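Local coordinates for GH59 galactosidase (Clostridium cellulolyticum, PDB 2V4V), which binds xylose through this family 6 carbohydrate-binding module, one part of a larger glycoside hydrolase that probably degrades plant cell-wall polysaccharides, at residues E21-G26 and N121-T126; D48-F53 and C97-V102; E67-S72 and Y109-G114. All blocks are in the same frame, centred on the assembly; numbering follows the deposited sequence.

Contact 1 of 3, residues E21-G26 and N121-T126; sequences ETCSEG and NLNWFT. With NA (sodium ion), chain C; XYP (beta-D-xylopyranose), chain B.
This contact joins the xylose pocket and the sodium site of a family 6 carbohydrate-binding module, a beta-sandwich. The turn at 23-26 and the end of strand 19-22 lie against strand 121-128, and Asn123 has the largest share of the buried surface. CG of Asn123 stands anti to the backbone N (chi1 180°), on the side of the turn. The two ends of the amide do different work. OD1 of Asn123 binds the sodium ion at 2.4 Å, and the backbone O of the same residue binds it too, so the residue chelates the metal. ND2 of Asn123 gives a hydrogen bond of 3.0 Å to OE1 of Glu25. Glu25 OE1 receives it on its anti lone pair and lies in the amide plane of Asn123, though the N-H...O angle is only 138°. A water also accepts from ND2. The bond to Glu25 and the metal together fix the rotation of the amide. SG of Cys23 packs beside it, 3.6 Å from Asn123 ND2. A second water links Glu25 OE1 to Trp124 NE1, meeting the indole at its edge. The other carboxylate oxygen of Glu25 is in a salt bridge with Arg56.

At the sugar end, Glu21 crosses Asn121 at about a right angle. OE1 of Glu21 accepts a hydrogen bond of 3.1 Å from O2 of the xylose. O3 of the sugar lies 2.6 Å from OE2 of Glu21. Phe32, Trp89 and Gly31 also belong to this pocket. Glu8, Glu10 and Glu28 complete the protein ligands of the sodium ion. Tyr92 of strand 91-98 packs against Cys23, Glu25 and Asn123, while strand 28-31 pairs with Glu21 through Asp29.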
ATOM      1  N   GLU A  21      -7.210  12.405  -0.944  1.00  8.08           N
ATOM      2  CA  GLU A  21      -7.067  13.712  -1.599  1.00  8.94           C
ATOM      3  C   GLU A  21      -6.968  13.546  -3.101  1.00  7.97           C
ATOM      4  O   GLU A  21      -6.776  12.414  -3.611  1.00  7.95           O
ATOM      5  CB  GLU A  21      -5.866  14.477  -1.070  1.00  8.17           C
ATOM      6  CG  GLU A  21      -4.578  13.676  -1.288  1.00 10.10           C
ATOM      7  CD  GLU A  21      -3.310  14.394  -0.840  1.00 12.31           C
ATOM      8  OE1 GLU A  21      -3.347  15.612  -0.473  1.00 12.41           O
ATOM      9  OE2 GLU A  21      -2.264  13.712  -0.906  1.00  9.59           O
ATOM     10  N   THR A  22      -7.031  14.677  -3.824  1.00  7.26           N
ATOM     11  CA  THR A  22      -6.992  14.662  -5.295  1.00  6.86           C
ATOM     12  C   THR A  22      -5.601  14.244  -5.729  1.00  7.99           C
ATOM     13  O   THR A  22      -4.616  14.805  -5.260  1.00  8.22           O
ATOM     14  CB  THR A  22      -7.236  16.072  -5.848  1.00  8.38           C
ATOM     15  OG1 THR A  22      -8.453  16.594  -5.292  1.00  7.21           O
ATOM     16  CG2 THR A  22      -7.351  16.056  -7.377  1.00  9.04           C
ATOM     17  N   CYS A  23      -5.561  13.268  -6.633  1.00  8.82           N
ATOM     18  CA  CYS A  23      -4.303  12.744  -7.157  1.00  7.48           C
ATOM     19  C   CYS A  23      -4.008  13.377  -8.519  1.00  8.73           C
ATOM     20  O   CYS A  23      -4.895  13.408  -9.374  1.00  8.10           O
ATOM     21  CB  CYS A  23      -4.407  11.238  -7.306  1.00  9.52           C
ATOM     22  SG  CYS A  23      -2.956  10.415  -8.053  1.00 10.01           S
ATOM     23  N   SER A  24      -2.785  13.911  -8.710  1.00  9.88           N
ATOM     24  CA  SER A  24      -2.416  14.560  -9.978  1.00 11.44           C
ATOM     25  C   SER A  24      -2.563  13.650 -11.193  1.00 11.80           C
ATOM     26  O   SER A  24      -2.775  14.153 -12.311  1.00 12.82           O
ATOM     27  CB  SER A  24      -0.946  14.994  -9.928  1.00 11.64           C
ATOM     28  OG  SER A  24      -0.117  13.801  -9.968  1.00 14.68           O
ATOM     29  N   GLU A  25      -2.423  12.333 -11.002  1.00 10.91           N
ATOM     30  CA  GLU A  25      -2.511  11.368 -12.114  1.00 11.14           C
ATOM     31  C   GLU A  25      -3.963  10.989 -12.407  1.00 10.91           C
ATOM     32  O   GLU A  25      -4.214  10.164 -13.299  1.00 11.14           O
ATOM     33  CB  GLU A  25      -1.772  10.051 -11.791  1.00 12.47           C
ATOM     34  CG  GLU A  25      -0.428  10.170 -11.302  1.00 13.58           C
ATOM     35  CD  GLU A  25       0.329   8.868 -11.458  1.00 10.50           C
ATOM     36  OE1 GLU A  25      -0.108   7.802 -10.886  1.00 11.28           O
ATOM     37  OE2 GLU A  25       1.382   8.966 -12.122  1.00 13.12           O
ATOM     38  N   GLY A  26      -4.918  11.592 -11.665  1.00  8.77           N
ATOM     39  CA  GLY A  26      -6.337  11.258 -11.787  1.00  9.64           C
ATOM     40  C   GLY A  26      -6.795  10.470 -10.584  1.00  8.94           C
ATOM     41  O   GLY A  26      -5.991   9.767  -9.930  1.00  9.80           O
ATOM     42  N   ASN A 121       2.530   9.189  -0.583  1.00  6.22           N
ATOM     43  CA  ASN A 121       1.110   9.114  -1.001  1.00  7.43           C
ATOM     44  C   ASN A 121       0.954   7.827  -1.831  1.00  8.04           C
ATOM     45  O   ASN A 121       1.883   7.458  -2.588  1.00  7.97           O
ATOM     46  CB  ASN A 121       0.740  10.314  -1.891  1.00  7.84           C
ATOM     47  CG  ASN A 121       0.730  11.627  -1.148  1.00  7.14           C
ATOM     48  OD1 ASN A 121       0.836  12.732  -1.759  1.00 11.32           O
ATOM     49  ND2 ASN A 121       0.653  11.536   0.163  1.00  6.86           N
ATOM     50  N   LEU A 122      -0.217   7.182  -1.721  1.00  6.78           N
ATOM     51  CA  LEU A 122      -0.440   5.891  -2.409  1.00  7.24           C
ATOM     52  C   LEU A 122      -1.646   6.065  -3.308  1.00  7.48           C
ATOM     53  O   LEU A 122      -2.715   6.398  -2.822  1.00  8.36           O
ATOM     54  CB  LEU A 122      -0.684   4.758  -1.378  1.00  7.49           C
ATOM     55  CG  LEU A 122      -1.072   3.380  -1.902  1.00  9.25           C
ATOM     56  CD1 LEU A 122       0.111   2.728  -2.690  1.00  8.09           C
ATOM     57  CD2 LEU A 122      -1.406   2.522  -0.680  1.00  8.27           C
ATOM     58  N   ASN A 123      -1.450   5.844  -4.611  1.00  7.04           N
ATOM     59  CA  ASN A 123      -2.522   5.991  -5.574  1.00  7.90           C
ATOM     60  C   ASN A 123      -3.315   4.678  -5.729  1.00  7.78           C
ATOM     61  O   ASN A 123      -4.530   4.615  -5.513  1.00  8.77           O
ATOM     62  CB  ASN A 123      -1.908   6.460  -6.906  1.00  7.70           C
ATOM     63  CG  ASN A 123      -2.935   6.651  -8.011  1.00 10.64           C
ATOM     64  OD1 ASN A 123      -4.151   6.436  -7.823  1.00  7.44           O
ATOM     65  ND2 ASN A 123      -2.450   7.054  -9.194  1.00  7.57           N
ATOM     66  N   TRP A 124      -2.603   3.593  -6.025  1.00  7.67           N
ATOM     67  CA  TRP A 124      -3.211   2.269  -6.195  1.00  8.12           C
ATOM     68  C   TRP A 124      -2.118   1.216  -5.976  1.00  8.25           C
ATOM     69  O   TRP A 124      -0.954   1.557  -5.877  1.00  8.16           O
ATOM     70  CB  TRP A 124      -3.889   2.122  -7.579  1.00  8.78           C
ATOM     71  CG  TRP A 124      -3.006   2.352  -8.760  1.00  8.36           C
ATOM     72  CD1 TRP A 124      -2.878   3.518  -9.464  1.00  9.85           C
ATOM     73  CD2 TRP A 124      -2.109   1.419  -9.380  1.00  8.68           C
ATOM     74  NE1 TRP A 124      -1.979   3.383 -10.482  1.00  8.91           N
ATOM     75  CE2 TRP A 124      -1.502   2.091 -10.465  1.00  8.35           C
ATOM     76  CE3 TRP A 124      -1.815   0.058  -9.166  1.00 12.35           C
ATOM     77  CZ2 TRP A 124      -0.561   1.472 -11.300  1.00 12.68           C
ATOM     78  CZ3 TRP A 124      -0.862  -0.554  -9.982  1.00 11.99           C
ATOM     79  CH2 TRP A 124      -0.270   0.154 -11.051  1.00 13.50           C
ATOM     80  N   PHE A 125      -2.514  -0.051  -5.842  1.00  7.59           N
ATOM     81  CA  PHE A 125      -1.500  -1.092  -5.770  1.00  8.13           C
ATOM     82  C   PHE A 125      -2.098  -2.345  -6.390  1.00  9.27           C
ATOM     83  O   PHE A 125      -3.313  -2.439  -6.655  1.00  8.79           O
ATOM     84  CB  PHE A 125      -1.115  -1.364  -4.310  1.00  9.22           C
ATOM     85  CG  PHE A 125      -2.289  -1.759  -3.454  1.00  9.77           C
ATOM     86  CD1 PHE A 125      -2.500  -3.104  -3.189  1.00 12.45           C
ATOM     87  CD2 PHE A 125      -3.153  -0.813  -2.904  1.00 12.91           C
ATOM     88  CE1 PHE A 125      -3.558  -3.520  -2.410  1.00 13.78           C
ATOM     89  CE2 PHE A 125      -4.224  -1.226  -2.134  1.00 13.88           C
ATOM     90  CZ  PHE A 125      -4.413  -2.556  -1.875  1.00 12.58           C
ATOM     91  N   THR A 126      -1.227  -3.324  -6.577  1.00  8.68           N
ATOM     92  CA  THR A 126      -1.705  -4.638  -7.059  1.00  8.94           C
ATOM     93  C   THR A 126      -0.704  -5.719  -6.671  1.00  8.77           C
ATOM     94  O   THR A 126       0.466  -5.403  -6.338  1.00  9.45           O
ATOM     95  CB  THR A 126      -1.873  -4.657  -8.622  1.00  9.49           C
ATOM     96  OG1 THR A 126      -2.569  -5.848  -9.049  1.00 10.54           O
ATOM     97  CG2 THR A 126      -0.499  -4.517  -9.321  1.00  9.86           C
TER
HETATM   98 NA    NA C3052      -6.160   6.065  -6.496  1.00  8.04          NA
HETATM   99  O1  XYP B3051       0.444  18.846   2.480  1.00 12.18           O
HETATM  100  C1  XYP B3051       0.245  17.442   2.543  1.00 12.45           C
HETATM  101  C2  XYP B3051       0.038  16.985   1.107  1.00 10.88           C
HETATM  102  C3  XYP B3051      -0.141  15.478   1.066  1.00  8.82           C
HETATM  103  C4  XYP B3051       0.969  14.789   1.856  1.00  8.24           C
HETATM  104  C5  XYP B3051       1.127  15.435   3.240  1.00  7.76           C
HETATM  105  O2  XYP B3051      -1.149  17.527   0.541  1.00 12.61           O
HETATM  106  O3  XYP B3051      -0.156  15.010  -0.273  1.00  8.76           O
HETATM  107  O4  XYP B3051       0.690  13.421   2.044  1.00  7.95           O
HETATM  108  O5  XYP B3051       1.344  16.820   3.094  1.00  9.97           O
HETATM  109  O   HOH W   1      -1.161   5.671 -12.236  1.00  9.80           O
HETATM  110  O   HOH W   2      -4.671   7.633 -11.115  1.00 10.86           O
HETATM  111  O   HOH W   3      -8.121   6.783  -7.826  1.00 11.79           O

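Contact 2 of 3, residues D48-F53 and C97-V102; sequences DGVGGF and CTVSGV
The contact is the end of an antiparallel strand pairing, 52-53 with 97-98, at the edge of the four-stranded sheet of the beta-sandwich, continued by the loops 48-51 and 99-102. Strand 91-98 is the outermost strand there, next to strand 52-59. Phe53 and Cys97 are a hydrogen-bonded pair: Phe53 N to Cys97 O is 2.9 Å, and Cys97 N gives the return bond to Phe53 O. Gly52 and Thr98 follow as a non-hydrogen-bonded pair with a close CA-CA distance of 4.2 Å. Gly51 and Gly52 both face Ser128 of the strand on their other side, a classic beta bulge. Just beyond, Val99 N bonds to Gly51 O at 3.0 Å, with the donor well above the carbonyl plane (60°).

Past the bulge the two segments move apart, and water and valines take over. One water bridges Val50 O and Val99 O; another bridges Val50 N and Val102 O. Val50 is buried, its side chain directed at 97-102. Its CG1 sits between the backbone N and the carbonyl carbon (chi1 74°) and touches Ser100 O. Val50 CG1 also lies 4.0 Å from Val102 CG1. CG2 of Val50 meets Val99 CG1, the two side chains crossing at about a right angle. The other branch of Val99, CG2, packs on CB of Phe53 at 3.7 Å.

The side chains of Phe53 and Cys97 lie on the face turned to the other sheet, where both touch Ile68. The Phe53 ring also meets Phe127 edge-to-face. SG of Cys97 makes an oblique sulfur-aromatic contact, 5.1 Å from the centroid of the Phe53 ring.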
ATOM      1  N   ASP A  48      -3.825 -19.123  -5.525  1.00 19.10           N
ATOM      2  CA  ASP A  48      -2.557 -19.806  -5.263  1.00 21.27           C
ATOM      3  C   ASP A  48      -1.605 -19.392  -6.370  1.00 21.94           C
ATOM      4  O   ASP A  48      -1.750 -19.847  -7.522  1.00 24.68           O
ATOM      5  CB  ASP A  48      -2.784 -21.332  -5.235  1.00 21.70           C
ATOM      6  CG  ASP A  48      -1.521 -22.145  -5.494  1.00 25.71           C
ATOM      7  OD1 ASP A  48      -1.582 -23.004  -6.423  1.00 28.92           O
ATOM      8  OD2 ASP A  48      -0.502 -21.947  -4.780  1.00 25.81           O
ATOM      9  N   GLY A  49      -0.658 -18.514  -6.063  1.00 21.64           N
ATOM     10  CA  GLY A  49       0.273 -18.050  -7.114  1.00 19.75           C
ATOM     11  C   GLY A  49       1.019 -16.754  -6.846  1.00 18.44           C
ATOM     12  O   GLY A  49       1.860 -16.382  -7.671  1.00 18.16           O
ATOM     13  N   VAL A  50       0.740 -16.078  -5.711  1.00 16.66           N
ATOM     14  CA  VAL A  50       1.288 -14.710  -5.483  1.00 15.55           C
ATOM     15  C   VAL A  50       2.816 -14.710  -5.395  1.00 15.01           C
ATOM     16  O   VAL A  50       3.397 -15.599  -4.757  1.00 15.96           O
ATOM     17  CB  VAL A  50       0.698 -14.014  -4.211  1.00 15.67           C
ATOM     18  CG1 VAL A  50       1.274 -14.620  -2.891  1.00 17.09           C
ATOM     19  CG2 VAL A  50       0.952 -12.494  -4.280  1.00 14.88           C
ATOM     20  N   GLY A  51       3.463 -13.741  -6.051  1.00 13.55           N
ATOM     21  CA  GLY A  51       4.911 -13.602  -5.945  1.00 12.24           C
ATOM     22  C   GLY A  51       5.419 -12.171  -5.692  1.00 11.07           C
ATOM     23  O   GLY A  51       6.550 -11.966  -5.293  1.00 10.71           O
ATOM     24  N   GLY A  52       4.553 -11.179  -5.909  1.00 10.87           N
ATOM     25  CA  GLY A  52       5.028  -9.800  -5.859  1.00 10.58           C
ATOM     26  C   GLY A  52       3.945  -8.781  -5.581  1.00 10.77           C
ATOM     27  O   GLY A  52       2.768  -9.094  -5.591  1.00 10.53           O
ATOM     28  N   PHE A  53       4.383  -7.536  -5.393  1.00 10.13           N
ATOM     29  CA  PHE A  53       3.472  -6.404  -5.054  1.00  9.27           C
ATOM     30  C   PHE A  53       4.035  -5.153  -5.728  1.00  9.74           C
ATOM     31  O   PHE A  53       5.254  -4.948  -5.751  1.00  9.47           O
ATOM     32  CB  PHE A  53       3.485  -6.239  -3.543  1.00  9.27           C
ATOM     33  CG  PHE A  53       2.781  -4.992  -3.005  1.00  7.72           C
ATOM     34  CD1 PHE A  53       1.430  -5.032  -2.627  1.00  7.78           C
ATOM     35  CD2 PHE A  53       3.507  -3.822  -2.773  1.00  8.87           C
ATOM     36  CE1 PHE A  53       0.838  -3.928  -2.043  1.00  7.98           C
ATOM     37  CE2 PHE A  53       2.906  -2.706  -2.197  1.00 10.78           C
ATOM     38  CZ  PHE A  53       1.563  -2.767  -1.835  1.00  9.42           C
ATOM     39  N   CYS A  97       8.031  -5.048  -4.539  1.00  7.37           N
ATOM     40  CA  CYS A  97       8.709  -6.006  -3.671  1.00  8.56           C
ATOM     41  C   CYS A  97       8.201  -7.429  -3.926  1.00  8.91           C
ATOM     42  O   CYS A  97       7.144  -7.644  -4.586  1.00  9.92           O
ATOM     43  CB  CYS A  97       8.559  -5.667  -2.188  1.00  8.72           C
ATOM     44  SG  CYS A  97       6.812  -5.787  -1.622  1.00  9.63           S
ATOM     45  N   THR A  98       8.975  -8.392  -3.435  1.00  8.33           N
ATOM     46  CA  THR A  98       8.485  -9.748  -3.458  1.00 10.02           C
ATOM     47  C   THR A  98       7.528  -9.998  -2.295  1.00  9.52           C
ATOM     48  O   THR A  98       7.524  -9.287  -1.277  1.00  9.56           O
ATOM     49  CB  THR A  98       9.649 -10.751  -3.371  1.00 11.46           C
ATOM     50  OG1 THR A  98      10.408 -10.507  -2.187  1.00 13.67           O
ATOM     51  CG2 THR A  98      10.544 -10.645  -4.613  1.00 11.43           C
ATOM     52  N   VAL A  99       6.743 -11.062  -2.423  1.00  9.19           N
ATOM     53  CA  VAL A  99       5.738 -11.397  -1.408  1.00  9.00           C
ATOM     54  C   VAL A  99       5.848 -12.892  -1.173  1.00  9.62           C
ATOM     55  O   VAL A  99       6.040 -13.660  -2.128  1.00 10.86           O
ATOM     56  CB  VAL A  99       4.348 -11.010  -1.943  1.00  9.90           C
ATOM     57  CG1 VAL A  99       3.186 -11.554  -1.098  1.00 12.30           C
ATOM     58  CG2 VAL A  99       4.311  -9.461  -1.969  1.00  9.08           C
ATOM     59  N   SER A 100       5.799 -13.262   0.102  1.00  9.22           N
ATOM     60  CA  SER A 100       5.804 -14.685   0.522  1.00  9.34           C
ATOM     61  C   SER A 100       4.568 -15.398   0.003  1.00  9.82           C
ATOM     62  O   SER A 100       3.521 -14.794  -0.177  1.00 10.30           O
ATOM     63  CB  SER A 100       5.765 -14.757   2.043  1.00 10.35           C
ATOM     64  OG  SER A 100       6.970 -14.192   2.595  1.00 12.32           O
ATOM     65  N   GLY A 101       4.705 -16.706  -0.185  1.00  8.51           N
ATOM     66  CA  GLY A 101       3.573 -17.452  -0.689  1.00 10.08           C
ATOM     67  C   GLY A 101       2.421 -17.444   0.294  1.00 10.28           C
ATOM     68  O   GLY A 101       2.585 -17.699   1.520  1.00 11.73           O
ATOM     69  N   VAL A 102       1.226 -17.209  -0.259  1.00 10.78           N
ATOM     70  CA  VAL A 102       0.021 -17.271   0.533  1.00 12.51           C
ATOM     71  C   VAL A 102      -1.144 -17.786  -0.301  1.00 12.17           C
ATOM     72  O   VAL A 102      -1.085 -17.777  -1.537  1.00 13.89           O
ATOM     73  CB  VAL A 102      -0.260 -15.936   1.249  1.00 14.81           C
ATOM     74  CG1 VAL A 102      -1.042 -15.031   0.384  1.00 16.23           C
ATOM     75  CG2 VAL A 102      -1.017 -16.206   2.543  1.00 17.26           C
TER
HETATM   76  O   HOH W   4      -1.305 -16.698  -3.920  1.00 14.46           O
HETATM   77  O   HOH W   5       5.792 -16.047  -3.402  1.00 19.13           O

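Contact 3 of 3, residues E67-S72 and Y109-G114; sequences EIRLDS and YLVFKG
Tyr109 and Glu67 have the most surface buried in this antiparallel strand pair in the five-stranded sheet of the beta-sandwich. Strands 64-70 and 105-113 run side by side there, their axes 4.8 Å apart. Two hydrogen-bonded pairs, Glu67 with Val111 and Arg69 with Tyr109, flank the non-hydrogen-bonded pair Ile68 with Leu110. Four backbone bonds hold the pairing. Val111 N to Glu67 O and Arg69 N to Tyr109 O are nearly straight, both 174° at the hydrogen.

Tyr109 projects from the same face as Glu67, Arg69 and Val111. CG of Tyr109 is anti to the carbonyl carbon (chi1 -72°), and the ring lies against the backbone where the chain turns away after strand 64-70. C of Ser72 sits over the ring centre, 3.5 Å above its plane. CE2 of Tyr109 comes to 3.4 Å from both Ser72 N and Asp71 C. A water in the ring plane accepts from the hydroxyl and donates to Asp71 O, tying the far end of the ring to the same turn. The carboxylate of Asp71 turns to the backbone N of Asp107.

On the opposite sheet face, the side chains of Ile68 and Leu110 lie side by side, pointing the same way toward Phe127, Leu122 and Phe125 of the other sheet, with Ile68 CG1 4.0 Å from Leu110 CD2.

Glu67 centres a salt-bridge network with Arg69 and Lys113. Arg69 reaches it with an extended chain and grips it side-on, offering NE and NH2 to one oxygen. The added positive charge probably helps keep the carboxylate ionised. OE1 of Glu67 is met from outside its carboxylate plane by three donors, Arg69 NE (3.0 Å) and NH2 (2.9 Å) from one side and Lys113 NZ (2.8 Å) from the other.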
ATOM      1  N   GLU A  67       4.386  -2.149   4.900  1.00  7.65           N
ATOM      2  CA  GLU A  67       4.348  -3.512   5.401  1.00  8.26           C
ATOM      3  C   GLU A  67       3.034  -4.125   4.986  1.00  9.22           C
ATOM      4  O   GLU A  67       1.961  -3.540   5.219  1.00 10.14           O
ATOM      5  CB  GLU A  67       4.491  -3.537   6.925  1.00  8.84           C
ATOM      6  CG  GLU A  67       5.935  -3.243   7.361  1.00  9.11           C
ATOM      7  CD  GLU A  67       6.154  -3.331   8.883  1.00 13.28           C
ATOM      8  OE1 GLU A  67       5.173  -3.421   9.618  1.00 12.02           O
ATOM      9  OE2 GLU A  67       7.336  -3.280   9.302  1.00 20.00           O
ATOM     10  N   ILE A  68       3.100  -5.303   4.375  1.00  7.66           N
ATOM     11  CA  ILE A  68       1.880  -5.926   3.892  1.00  7.48           C
ATOM     12  C   ILE A  68       1.550  -7.055   4.877  1.00  8.04           C
ATOM     13  O   ILE A  68       2.261  -8.066   4.895  1.00  8.56           O
ATOM     14  CB  ILE A  68       2.084  -6.563   2.505  1.00  8.59           C
ATOM     15  CG1 ILE A  68       2.556  -5.514   1.491  1.00  9.09           C
ATOM     16  CG2 ILE A  68       0.792  -7.188   1.985  1.00  9.38           C
ATOM     17  CD1 ILE A  68       3.354  -6.113   0.335  1.00 10.21           C
ATOM     18  N   ARG A  69       0.462  -6.868   5.655  1.00  8.81           N
ATOM     19  CA  ARG A  69       0.143  -7.784   6.731  1.00  8.64           C
ATOM     20  C   ARG A  69      -1.262  -8.371   6.513  1.00  8.43           C
ATOM     21  O   ARG A  69      -2.124  -7.735   5.910  1.00  9.68           O
ATOM     22  CB  ARG A  69       0.187  -7.050   8.077  1.00  9.37           C
ATOM     23  CG  ARG A  69       1.649  -6.734   8.492  1.00  9.60           C
ATOM     24  CD  ARG A  69       1.739  -5.960   9.807  1.00 11.38           C
ATOM     25  NE  ARG A  69       3.124  -5.626  10.102  1.00 10.31           N
ATOM     26  CZ  ARG A  69       4.015  -6.469  10.636  1.00  9.06           C
ATOM     27  NH1 ARG A  69       3.678  -7.736  10.968  1.00  8.74           N
ATOM     28  NH2 ARG A  69       5.274  -6.039  10.861  1.00 11.74           N
ATOM     29  N   LEU A  70      -1.461  -9.626   6.948  1.00  6.87           N
ATOM     30  CA  LEU A  70      -2.743 -10.263   6.709  1.00  7.42           C
ATOM     31  C   LEU A  70      -3.585 -10.308   7.964  1.00  7.92           C
ATOM     32  O   LEU A  70      -3.141 -10.726   9.032  1.00  8.19           O
ATOM     33  CB  LEU A  70      -2.529 -11.691   6.192  1.00  6.21           C
ATOM     34  CG  LEU A  70      -1.819 -11.818   4.851  1.00  9.06           C
ATOM     35  CD1 LEU A  70      -1.656 -13.316   4.458  1.00 11.70           C
ATOM     36  CD2 LEU A  70      -2.505 -11.014   3.752  1.00 11.69           C
ATOM     37  N   ASP A  71      -4.836  -9.910   7.781  1.00  7.66           N
ATOM     38  CA  ASP A  71      -5.918 -10.116   8.731  1.00  9.23           C
ATOM     39  C   ASP A  71      -5.944  -9.268  10.013  1.00  9.58           C
ATOM     40  O   ASP A  71      -6.919  -9.202  10.661  1.00 10.75           O
ATOM     41  CB  ASP A  71      -6.151 -11.615   8.959  1.00  9.09           C
ATOM     42  CG  ASP A  71      -6.500 -12.353   7.647  1.00 10.62           C
ATOM     43  OD1 ASP A  71      -7.326 -11.852   6.909  1.00 10.86           O
ATOM     44  OD2 ASP A  71      -5.932 -13.415   7.483  1.00 12.71           O
ATOM     45  N   SER A  72      -4.838  -8.642  10.330  1.00  8.56           N
ATOM     46  CA  SER A  72      -4.836  -7.591  11.364  1.00  9.28           C
ATOM     47  C   SER A  72      -3.648  -6.660  11.148  1.00  8.87           C
ATOM     48  O   SER A  72      -2.693  -7.009  10.418  1.00  8.39           O
ATOM     49  CB  SER A  72      -4.762  -8.222  12.758  1.00 10.76           C
ATOM     50  OG  SER A  72      -3.564  -8.982  12.908  1.00 13.32           O
ATOM     51  N   TYR A 109      -3.813  -5.567   5.200  1.00  7.86           N
ATOM     52  CA  TYR A 109      -3.448  -4.313   5.875  1.00  8.67           C
ATOM     53  C   TYR A 109      -2.176  -3.811   5.274  1.00  8.73           C
ATOM     54  O   TYR A 109      -1.162  -4.519   5.310  1.00  9.99           O
ATOM     55  CB  TYR A 109      -3.217  -4.548   7.378  1.00  9.00           C
ATOM     56  CG  TYR A 109      -4.513  -4.799   8.107  1.00  6.71           C
ATOM     57  CD1 TYR A 109      -5.028  -3.862   9.024  1.00 12.07           C
ATOM     58  CD2 TYR A 109      -5.243  -5.990   7.892  1.00  7.31           C
ATOM     59  CE1 TYR A 109      -6.234  -4.099   9.712  1.00 11.71           C
ATOM     60  CE2 TYR A 109      -6.439  -6.228   8.558  1.00 10.77           C
ATOM     61  CZ  TYR A 109      -6.936  -5.281   9.462  1.00 11.48           C
ATOM     62  OH  TYR A 109      -8.131  -5.560  10.117  1.00 11.98           O
ATOM     63  N   LEU A 110      -2.227  -2.584   4.730  1.00  7.95           N
ATOM     64  CA  LEU A 110      -1.009  -1.906   4.319  1.00  8.23           C
ATOM     65  C   LEU A 110      -0.630  -0.944   5.455  1.00  7.88           C
ATOM     66  O   LEU A 110      -1.334   0.025   5.715  1.00  7.67           O
ATOM     67  CB  LEU A 110      -1.203  -1.178   2.993  1.00  7.39           C
ATOM     68  CG  LEU A 110      -1.705  -2.032   1.817  1.00  8.70           C
ATOM     69  CD1 LEU A 110      -1.741  -1.142   0.598  1.00  8.55           C
ATOM     70  CD2 LEU A 110      -0.762  -3.253   1.596  1.00  7.53           C
ATOM     71  N   VAL A 111       0.465  -1.269   6.156  1.00  8.82           N
ATOM     72  CA  VAL A 111       0.865  -0.591   7.375  1.00  9.12           C
ATOM     73  C   VAL A 111       2.109   0.230   7.051  1.00  8.74           C
ATOM     74  O   VAL A 111       3.099  -0.283   6.523  1.00  8.01           O
ATOM     75  CB  VAL A 111       1.142  -1.573   8.537  1.00  9.33           C
ATOM     76  CG1 VAL A 111       1.505  -0.793   9.815  1.00  9.63           C
ATOM     77  CG2 VAL A 111      -0.096  -2.470   8.784  1.00  9.30           C
ATOM     78  N   PHE A 112       2.028   1.543   7.277  1.00  8.36           N
ATOM     79  CA  PHE A 112       3.041   2.445   6.735  1.00  8.69           C
ATOM     80  C   PHE A 112       4.054   2.751   7.814  1.00  9.55           C
ATOM     81  O   PHE A 112       3.697   3.233   8.892  1.00 10.58           O
ATOM     82  CB  PHE A 112       2.351   3.729   6.236  1.00  9.00           C
ATOM     83  CG  PHE A 112       1.175   3.443   5.311  1.00  7.46           C
ATOM     84  CD1 PHE A 112       1.364   2.599   4.193  1.00  6.95           C
ATOM     85  CD2 PHE A 112      -0.076   3.970   5.559  1.00  8.49           C
ATOM     86  CE1 PHE A 112       0.281   2.295   3.333  1.00  8.46           C
ATOM     87  CE2 PHE A 112      -1.166   3.716   4.712  1.00  8.13           C
ATOM     88  CZ  PHE A 112      -0.988   2.872   3.586  1.00  8.34           C
ATOM     89  N   LYS A 113       5.325   2.475   7.518  1.00  9.20           N
ATOM     90  CA  LYS A 113       6.349   2.634   8.544  1.00 10.20           C
ATOM     91  C   LYS A 113       7.525   3.454   8.023  1.00 10.18           C
ATOM     92  O   LYS A 113       7.884   3.363   6.845  1.00  9.98           O
ATOM     93  CB  LYS A 113       6.859   1.254   8.994  1.00 11.24           C
ATOM     94  CG  LYS A 113       5.778   0.369   9.607  1.00 13.65           C
ATOM     95  CD  LYS A 113       5.400   0.798  11.014  1.00 19.27           C
ATOM     96  CE  LYS A 113       4.581  -0.281  11.773  1.00 26.05           C
ATOM     97  NZ  LYS A 113       5.154  -1.694  11.846  1.00 28.24           N
ATOM     98  N   GLY A 114       8.132   4.258   8.888  1.00  9.61           N
ATOM     99  CA  GLY A 114       9.314   4.973   8.436  1.00 10.25           C
ATOM    100  C   GLY A 114       9.836   5.922   9.491  1.00 11.45           C
ATOM    101  O   GLY A 114       9.570   5.761  10.680  1.00 13.26           O
TER
HETATM  102  O   HOH W   6      -9.361  -7.886   9.513  1.00 17.56           O

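In the fold
All three contacts belong to one beta-sandwich. Contacts 1 and 2 reach the same sheet, where strands 121-128 and 52-59 are neighbours; contact 3 lies in the facing sheet. Their centres are 22 Å (1 and 2), 18 Å (1 and 3) and 15 Å (2 and 3) apart. The hydrophobic core joins them. Phe125 of contact 1 meets Phe53 of contact 2 (CD1 to CE1, 3.6 Å) and Leu110 of contact 3 (CE2 to CD1, 3.7 Å). Phe53 CG lies 3.6 Å from Ile68 CD1. Contact 1 alone holds sodium and xylose ligands. The side chains of Phe53 and Leu110 are about 13 Å and 11 Å from the sodium ion.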